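Local coordinates for thiamine pyrophosphokinase (Candida albicans, PDB 2G9Z), which catalyses the transfer of a pyrophosphate group from ATP to thiamine, yielding the cofactor thiamine pyrophosphate, in a magnesium-dependent reaction, at residues P28-I33 with S318-F323; I75-L80 with Y208-I213. All coordinates share one frame; numbering follows the deposited sequence.

Interaction 1: residues P28-I33 with S318-F323; sequences PDSLII and SGETGF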
loop_
_atom_site.group_PDB
_atom_site.type_symbol
_atom_site.label_atom_id
_atom_site.label_comp_id
_atom_site.label_asym_id
_atom_site.label_seq_id
_atom_site.Cartn_x
_atom_site.Cartn_y
_atom_site.Cartn_z
ATOM N N PRO A 28 -0.317 -28.275 7.910
ATOM C CA PRO A 28 -0.496 -28.965 6.634
ATOM C C PRO A 28 -1.305 -28.006 5.766
ATOM O O PRO A 28 -1.871 -27.038 6.277
ATOM C CB PRO A 28 -1.276 -30.225 7.023
ATOM C CG PRO A 28 -1.994 -29.822 8.250
ATOM C CD PRO A 28 -0.972 -29.015 8.998
ATOM N N ASP A 29 -1.357 -28.264 4.466
ATOM C CA ASP A 29 -2.086 -27.393 3.554
ATOM C C ASP A 29 -3.576 -27.303 3.823
ATOM O O ASP A 29 -4.233 -26.352 3.403
ATOM C CB ASP A 29 -1.869 -27.835 2.110
ATOM C CG ASP A 29 -0.462 -27.585 1.639
ATOM O OD1 ASP A 29 0.172 -26.644 2.163
ATOM O OD2 ASP A 29 -0.000 -28.317 0.740
ATOM N N SER A 30 -4.119 -28.298 4.509
ATOM C CA SER A 30 -5.536 -28.281 4.807
ATOM C C SER A 30 -5.784 -28.648 6.254
ATOM O O SER A 30 -5.155 -29.549 6.794
ATOM C CB SER A 30 -6.283 -29.231 3.872
ATOM O OG SER A 30 -6.256 -28.740 2.541
ATOM N N LEU A 31 -6.698 -27.918 6.877
ATOM C CA LEU A 31 -7.057 -28.137 8.265
ATOM C C LEU A 31 -8.510 -27.770 8.439
ATOM O O LEU A 31 -9.088 -27.066 7.609
ATOM C CB LEU A 31 -6.237 -27.230 9.190
ATOM C CG LEU A 31 -4.749 -27.480 9.417
ATOM C CD1 LEU A 31 -4.171 -26.319 10.221
ATOM C CD2 LEU A 31 -4.553 -28.796 10.162
ATOM N N ILE A 32 -9.106 -28.266 9.513
ATOM C CA ILE A 32 -10.475 -27.916 9.830
ATOM C C ILE A 32 -10.386 -27.264 11.198
ATOM O O ILE A 32 -9.891 -27.863 12.153
ATOM C CB ILE A 32 -11.415 -29.145 9.887
ATOM C CG1 ILE A 32 -12.005 -29.421 8.497
ATOM C CG2 ILE A 32 -12.575 -28.870 10.840
ATOM C CD1 ILE A 32 -10.985 -29.630 7.420
ATOM N N ILE A 33 -10.828 -26.017 11.274
ATOM C CA ILE A 33 -10.802 -25.281 12.525
ATOM C C ILE A 33 -12.238 -25.111 12.987
ATOM O O ILE A 33 -13.089 -24.641 12.233
ATOM C CB ILE A 33 -10.165 -23.882 12.335
ATOM C CG1 ILE A 33 -8.765 -24.024 11.728
ATOM C CG2 ILE A 33 -10.088 -23.152 13.676
ATOM C CD1 ILE A 33 -7.773 -24.766 12.608
ATOM N N SER A 318 -4.873 -22.386 5.603
ATOM C CA SER A 318 -5.022 -23.837 5.654
ATOM C C SER A 318 -6.452 -24.248 6.011
ATOM O O SER A 318 -6.928 -25.300 5.581
ATOM C CB SER A 318 -4.047 -24.436 6.677
ATOM O OG SER A 318 -2.702 -24.264 6.261
ATOM N N GLY A 319 -7.131 -23.424 6.804
ATOM C CA GLY A 319 -8.499 -23.738 7.193
ATOM C C GLY A 319 -9.413 -23.846 5.988
ATOM O O GLY A 319 -9.564 -22.890 5.229
ATOM N N GLU A 320 -10.039 -25.004 5.808
ATOM C CA GLU A 320 -10.915 -25.204 4.660
ATOM C C GLU A 320 -12.216 -24.421 4.738
ATOM O O GLU A 320 -12.762 -24.015 3.714
ATOM C CB GLU A 320 -11.248 -26.689 4.494
ATOM C CG GLU A 320 -10.040 -27.597 4.370
ATOM C CD GLU A 320 -10.398 -28.928 3.745
ATOM O OE1 GLU A 320 -11.318 -29.601 4.264
ATOM O OE2 GLU A 320 -9.758 -29.294 2.735
ATOM N N THR A 321 -12.709 -24.216 5.953
ATOM C CA THR A 321 -13.967 -23.512 6.163
ATOM C C THR A 321 -13.798 -22.266 7.024
ATOM O O THR A 321 -14.755 -21.528 7.260
ATOM C CB THR A 321 -14.989 -24.432 6.849
ATOM O OG1 THR A 321 -14.525 -24.760 8.164
ATOM C CG2 THR A 321 -15.156 -25.718 6.054
ATOM N N GLY A 322 -12.580 -22.041 7.501
ATOM C CA GLY A 322 -12.331 -20.875 8.322
ATOM C C GLY A 322 -11.068 -21.013 9.137
ATOM O O GLY A 322 -10.450 -22.072 9.160
ATOM N N PHE A 323 -10.677 -19.928 9.793
ATOM C CA PHE A 323 -9.490 -19.930 10.633
ATOM C C PHE A 323 -9.675 -18.921 11.756
ATOM O O PHE A 323 -10.589 -18.093 11.722
ATOM C CB PHE A 323 -8.235 -19.588 9.820
ATOM C CG PHE A 323 -8.272 -18.228 9.165
ATOM C CD1 PHE A 323 -8.847 -18.058 7.905
ATOM C CD2 PHE A 323 -7.715 -17.118 9.807
ATOM C CE1 PHE A 323 -8.870 -16.796 7.284
ATOM C CE2 PHE A 323 -7.728 -15.856 9.203
ATOM C CZ PHE A 323 -8.307 -15.692 7.937
HETATM O O HOH W 1 -11.519 -24.504 9.023
HETATM O O HOH W 2 -14.165 -23.222 10.163
#
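Ser318, Ile33 and Glu320 bury the most surface between 28-33 and 318-323. The hydroxyl of Ser318 donates to the carbonyl of Pro28, OG to O 2.9 Å, reaching it with a C=O...donor angle of 152° and a tilt of 17° from the carbonyl plane. With OG anti to its own carbonyl carbon (chi1 -66°), the hydroxyl is turned to Pro28 O. The CB of Ser318 sits 4.0 Å from CD1 of Leu31. Backbone bonds follow: Leu31 N donates to Ser318 O, and Glu320 N donates to Leu31 O at 2.9 Å. Together they make a single beta bridge between Leu31 and Gly319. It ties the loop after strand 23-26 to the turn leading into strand 322-327, which belongs to the five-stranded mixed sheet; 318-323 falls in the vitamin B1 binding family region. The side chain of Glu320 passes Leu31 O, CG at 3.4 Å; beyond it, OE1 comes within 3.2 Å of Ile32 CD1 as the two side chains cross obliquely. OE2 is 3.6 Å from Ser30 OG, and Arg263 serves both, hydrogen-bonding Ser30 OG and making a long, weak ion pair with OE2. Ile33 lays CG1 3.6 Å from the carbonyl oxygen of Gly322. Beyond the bridge, water takes over from direct pairing: one molecule accepts from Ile33 N and donates to Gly322 O, at 2.7 Å from that oxygen, and a second donates to Ile33 O and hydrogen-bonds Thr321 OG1.

Interaction 2: residues I75-L80 with Y208-I213; sequences IDLISL and YVLNAI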
loop_
_atom_site.group_PDB
_atom_site.type_symbol
_atom_site.label_atom_id
_atom_site.label_comp_id
_atom_site.label_asym_id
_atom_site.label_seq_id
_atom_site.Cartn_x
_atom_site.Cartn_y
_atom_site.Cartn_z
ATOM N N ILE A 75 -13.189 -5.854 -11.139
ATOM C CA ILE A 75 -14.001 -6.905 -10.538
ATOM C C ILE A 75 -15.347 -7.058 -11.232
ATOM O O ILE A 75 -15.665 -6.331 -12.176
ATOM C CB ILE A 75 -14.300 -6.619 -9.051
ATOM C CG1 ILE A 75 -15.199 -5.385 -8.938
ATOM C CG2 ILE A 75 -13.004 -6.412 -8.289
ATOM C CD1 ILE A 75 -15.928 -5.269 -7.617
ATOM N N ASP A 76 -16.136 -8.010 -10.747
ATOM C CA ASP A 76 -17.467 -8.256 -11.278
ATOM C C ASP A 76 -18.384 -7.242 -10.596
ATOM O O ASP A 76 -19.113 -7.570 -9.657
ATOM C CB ASP A 76 -17.914 -9.679 -10.944
ATOM C CG ASP A 76 -19.281 -10.012 -11.509
ATOM O OD1 ASP A 76 -19.994 -9.082 -11.948
ATOM O OD2 ASP A 76 -19.645 -11.207 -11.505
ATOM N N LEU A 77 -18.328 -6.008 -11.084
ATOM C CA LEU A 77 -19.107 -4.900 -10.546
ATOM C C LEU A 77 -20.593 -5.177 -10.374
ATOM O O LEU A 77 -21.148 -4.963 -9.295
ATOM C CB LEU A 77 -18.926 -3.667 -11.434
ATOM C CG LEU A 77 -19.621 -2.387 -10.966
ATOM C CD1 LEU A 77 -19.067 -1.964 -9.606
ATOM C CD2 LEU A 77 -19.407 -1.294 -11.996
ATOM N N ILE A 78 -21.240 -5.651 -11.434
ATOM C CA ILE A 78 -22.674 -5.920 -11.387
ATOM C C ILE A 78 -23.108 -6.863 -10.267
ATOM O O ILE A 78 -24.129 -6.629 -9.623
ATOM C CB ILE A 78 -23.181 -6.460 -12.750
ATOM C CG1 ILE A 78 -23.325 -5.302 -13.745
ATOM C CG2 ILE A 78 -24.538 -7.142 -12.584
ATOM C CD1 ILE A 78 -22.066 -4.489 -13.952
ATOM N N SER A 79 -22.341 -7.921 -10.032
ATOM C CA SER A 79 -22.687 -8.869 -8.977
ATOM C C SER A 79 -22.661 -8.195 -7.606
ATOM O O SER A 79 -23.546 -8.415 -6.777
ATOM C CB SER A 79 -21.712 -10.051 -8.981
ATOM O OG SER A 79 -21.712 -10.708 -10.236
ATOM N N LEU A 80 -21.639 -7.377 -7.377
ATOM C CA LEU A 80 -21.487 -6.676 -6.110
ATOM C C LEU A 80 -22.591 -5.631 -5.968
ATOM O O LEU A 80 -23.264 -5.554 -4.940
ATOM C CB LEU A 80 -20.117 -5.990 -6.052
ATOM C CG LEU A 80 -19.388 -5.964 -4.704
ATOM C CD1 LEU A 80 -18.207 -5.011 -4.798
ATOM C CD2 LEU A 80 -20.324 -5.534 -3.597
ATOM N N TYR A 208 -18.234 -1.908 1.099
ATOM C CA TYR A 208 -17.294 -2.510 0.167
ATOM C C TYR A 208 -16.671 -1.342 -0.581
ATOM O O TYR A 208 -17.380 -0.553 -1.209
ATOM C CB TYR A 208 -18.038 -3.440 -0.792
ATOM C CG TYR A 208 -18.590 -4.672 -0.107
ATOM C CD1 TYR A 208 -17.745 -5.704 0.295
ATOM C CD2 TYR A 208 -19.949 -4.787 0.177
ATOM C CE1 TYR A 208 -18.237 -6.824 0.965
ATOM C CE2 TYR A 208 -20.454 -5.902 0.849
ATOM C CZ TYR A 208 -19.590 -6.916 1.240
ATOM O OH TYR A 208 -20.081 -8.016 1.909
ATOM N N VAL A 209 -15.351 -1.214 -0.495
ATOM C CA VAL A 209 -14.656 -0.116 -1.155
ATOM C C VAL A 209 -13.792 -0.586 -2.328
ATOM O O VAL A 209 -12.930 -1.452 -2.164
ATOM C CB VAL A 209 -13.745 0.643 -0.155
ATOM C CG1 VAL A 209 -13.108 1.849 -0.838
ATOM C CG2 VAL A 209 -14.547 1.074 1.072
ATOM N N LEU A 210 -14.027 -0.012 -3.506
ATOM C CA LEU A 210 -13.243 -0.346 -4.702
ATOM C C LEU A 210 -12.266 0.774 -5.061
ATOM O O LEU A 210 -12.571 1.953 -4.873
ATOM C CB LEU A 210 -14.160 -0.570 -5.911
ATOM C CG LEU A 210 -15.169 -1.712 -5.871
ATOM C CD1 LEU A 210 -15.996 -1.698 -7.155
ATOM C CD2 LEU A 210 -14.435 -3.037 -5.705
ATOM N N ASN A 211 -11.090 0.397 -5.564
ATOM C CA ASN A 211 -10.078 1.356 -6.018
ATOM C C ASN A 211 -9.428 2.278 -4.983
ATOM O O ASN A 211 -8.875 3.322 -5.345
ATOM C CB ASN A 211 -10.669 2.216 -7.145
ATOM C CG ASN A 211 -11.333 1.381 -8.229
ATOM O OD1 ASN A 211 -10.801 0.348 -8.644
ATOM N ND2 ASN A 211 -12.499 1.829 -8.700
ATOM N N ALA A 212 -9.477 1.902 -3.711
ATOM C CA ALA A 212 -8.884 2.723 -2.655
ATOM C C ALA A 212 -7.458 2.280 -2.341
ATOM O O ALA A 212 -6.709 2.984 -1.658
ATOM C CB ALA A 212 -9.735 2.643 -1.394
ATOM N N ILE A 213 -7.097 1.106 -2.843
ATOM C CA ILE A 213 -5.775 0.536 -2.627
ATOM C C ILE A 213 -5.100 0.310 -3.975
ATOM O O ILE A 213 -5.775 0.100 -4.982
ATOM C CB ILE A 213 -5.881 -0.837 -1.904
ATOM C CG1 ILE A 213 -6.675 -0.689 -0.604
ATOM C CG2 ILE A 213 -4.490 -1.402 -1.641
ATOM C CD1 ILE A 213 -6.022 0.212 0.435
#
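Ile75 opens the contact by meeting Leu210 tip to tip. Its CD1 lies 3.3 Å from CD2 of Leu210, tighter than usual van der Waals contact, and 3.6 Å from CD1 of the same leucine, so one methyl touches both branches. The first torsion of Ile75 (chi1 67°) puts CG1, which carries that methyl, in the crowded position between backbone N and carbonyl carbon, and CG1 is itself 4.1 Å from Leu210 CD2. Asp76 follows as the N-cap of helix 77-81: its OD1 accepts from Ser79 N at 3.2 Å, met from above the carboxylate plane. Leu77, in the first turn, brings its CD1 to 3.9 Å from CD1 of Leu210; its other neighbours include Leu66 and Leu97. Leu80, further along the helix, divides its branches between two residues of strand 205-210. CD2 lies 3.9 Å from CD2 of Tyr208 and close to CG of that ring, whereas CD1 is a looser 4.4 Å from CD2 of Leu210. Tyr208 and Leu210 thus share one side of the strand, with Val209 pointing away between them, as beta alternation requires. The helix thereby packs on the parallel part of the ten-stranded mixed sheet, where strand 64-68 runs beside 205-210 and Leu66 also touches Leu77 and Leu80. All four cross-segment contacts pair carbon with carbon, which implies that helix and strand are joined here by burial of apolar side chains, with one tight methyl pair.

How the interactions relate
The two contacts do not touch: their centres are 27 Å apart and their nearest atoms about 15 Å apart. In sequence, both segments of interaction 2 fall between those of interaction 1, whose ends are 285 residues apart. Interaction 2 packs a helix on the sheet of the catalytic domain, where Asp91, Asp126, Asp128 and Asp155 bind magnesium; in interaction 1, 318-323 falls in the vitamin B1 binding family region. In that contact the side chain of Asp29 is about 10 Å from a bound thiamine pyrophosphate analogue and about 12 Å from a magnesium ion. The analogue's pocket includes Val24 and Ser312 to Arg316, so interaction 1 joins regions that follow pocket residues in sequence, consistent with a second-shell position.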